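PLP-Dependent L-Arginine Hydroxylase MppP (Streptomyces wadayamensis, PDB 6C92) hydroxylates L-arginine with the help of pyridoxal 5'-phosphate, and also gives 2-ketoarginine as a product. Local coordinates at the interface of chains A and B. Residues are numbered along the deposited sequence; one frame, centred on the assembly and turned at random. Chains: chain A, PLP-Dependent L-Arginine Hydroxylase MppP; chain B, PLP-Dependent L-Arginine Hydroxylase MppP.

The interface of chains A and B. Residues chain A 88-89, 92, 229; chain B 88-89, 92, 250.
A:Tyr88 and B:Tyr88 meet about a local twofold axis and run past each other in opposite directions, with each CB against the other's CG and the two rings leading away from that point. The root of one packs on the root of the other: CB of A:Tyr88 is 3.6 Å from CG of B:Tyr88. In both subunits CG points away from the carbonyl carbon (chi1 -60° in A:Tyr88), which sends the ring across the boundary toward the partner's serine and valine. CB of B:Ser89 packs over the outer part of the A:Tyr88 ring, 3.8 Å from CE2 of A:Tyr88, and also touches the phenol OH, while CD2 of the ring touches the CG2 methyl of B:Val92. The twofold-related contact is equivalent, with CG2 of A:Val92 3.8 Å from CD2 of B:Tyr88.

The phenol oxygens are joined to the partner's serines through water. Water 1, at the edge of the A:Tyr88 ring and in its plane, is 2.7 Å from the phenol OH and 2.8 Å from OG of B:Ser89. Water 2 does the same for B:Tyr88 and A:Ser89, and also meets the carbonyl O of B:Ile250 at 2.6 Å. Each serine oxygen in turn accepts the backbone N-H of the valine three residues on, 3.0 Å from N of A:Val92 to OG of A:Ser89, which holds the hydroxyl in place. Cutting A:Tyr88 back to an alanine keeps CB but removes the ring, and is likely to open a gap beside B:Ser89 and B:Val92 and leave water 1 without its phenol partner.

The extended side chain of A:Lys229 crosses B:Tyr88 at about a right angle; its NZ makes a weak hydrogen bond of 3.4 Å to the phenol OH, and water 3 bridges the same two groups.

In each subunit the tyrosine and serine form the turn between strand 84-87 and the helix starting at residue 90, whose first turn the serine caps. The two turns face each other near the centre of the two-chain assembly, which is probably the functional dimer, as is usual for this family.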
# COMPACT_ATOMS: atom_id res chain seq x y z
N TYR A 88 -0.11 4.15 1.37
CA TYR A 88 1.23 3.63 1.12
C TYR A 88 1.83 4.20 -0.16
O TYR A 88 3.05 4.32 -0.28
CB TYR A 88 1.22 2.11 1.03
CG TYR A 88 0.74 1.42 2.26
CD1 TYR A 88 1.40 1.58 3.48
CD2 TYR A 88 -0.37 0.59 2.21
CE1 TYR A 88 0.97 0.92 4.62
CE2 TYR A 88 -0.82 -0.07 3.35
CZ TYR A 88 -0.15 0.11 4.55
OH TYR A 88 -0.56 -0.54 5.69
N SER A 89 0.99 4.47 -1.15
CA SER A 89 1.44 4.99 -2.42
C SER A 89 0.26 5.67 -3.08
O SER A 89 -0.89 5.43 -2.72
CB SER A 89 1.94 3.89 -3.34
OG SER A 89 0.83 3.14 -3.83
N VAL A 92 -2.06 3.11 -4.47
CA VAL A 92 -3.02 2.62 -3.50
C VAL A 92 -4.17 3.62 -3.38
O VAL A 92 -5.34 3.24 -3.38
CB VAL A 92 -2.36 2.33 -2.14
CG1 VAL A 92 -3.39 2.04 -1.08
CG2 VAL A 92 -1.35 1.17 -2.26
N LYS A 229 7.42 6.76 1.00
CA LYS A 229 6.59 7.78 0.40
C LYS A 229 5.16 7.62 0.91
O LYS A 229 4.82 6.64 1.57
CB LYS A 229 6.63 7.67 -1.14
CG LYS A 229 6.02 6.32 -1.59
CD LYS A 229 6.34 5.92 -3.03
CE LYS A 229 5.84 4.50 -3.28
NZ LYS A 229 6.21 4.01 -4.65
N TYR B 88 3.15 -3.63 -0.04
CA TYR B 88 3.23 -2.67 1.06
C TYR B 88 2.67 -3.21 2.36
O TYR B 88 3.10 -2.79 3.44
CB TYR B 88 2.47 -1.41 0.73
CG TYR B 88 2.96 -0.70 -0.51
CD1 TYR B 88 4.29 -0.29 -0.63
CD2 TYR B 88 2.08 -0.42 -1.57
CE1 TYR B 88 4.73 0.37 -1.77
CE2 TYR B 88 2.52 0.24 -2.70
CZ TYR B 88 3.84 0.64 -2.80
OH TYR B 88 4.28 1.29 -3.93
N SER B 89 1.67 -4.09 2.29
CA SER B 89 1.06 -4.65 3.50
C SER B 89 0.33 -5.90 3.10
O SER B 89 0.03 -6.10 1.92
CB SER B 89 0.07 -3.69 4.14
OG SER B 89 -1.09 -3.61 3.30
N VAL B 92 -2.86 -4.96 1.31
CA VAL B 92 -2.67 -4.72 -0.12
C VAL B 92 -2.59 -6.06 -0.87
O VAL B 92 -3.20 -6.22 -1.93
CB VAL B 92 -1.45 -3.82 -0.36
CG1 VAL B 92 -1.07 -3.76 -1.84
CG2 VAL B 92 -1.73 -2.39 0.18
N ILE B 250 -0.63 -2.14 -9.35
CA ILE B 250 -0.58 -1.37 -8.10
C ILE B 250 0.84 -0.93 -7.74
O ILE B 250 1.02 0.19 -7.27
CB ILE B 250 -1.24 -2.17 -6.95
CG1 ILE B 250 -2.76 -2.26 -7.19
CG2 ILE B 250 -1.00 -1.50 -5.58
CD1 ILE B 250 -3.46 -3.20 -6.34
O HOH W 1 -2.59 -2.23 5.18
O HOH W 2 2.42 1.79 -5.71
O HOH W 3 7.07 1.37 -5.24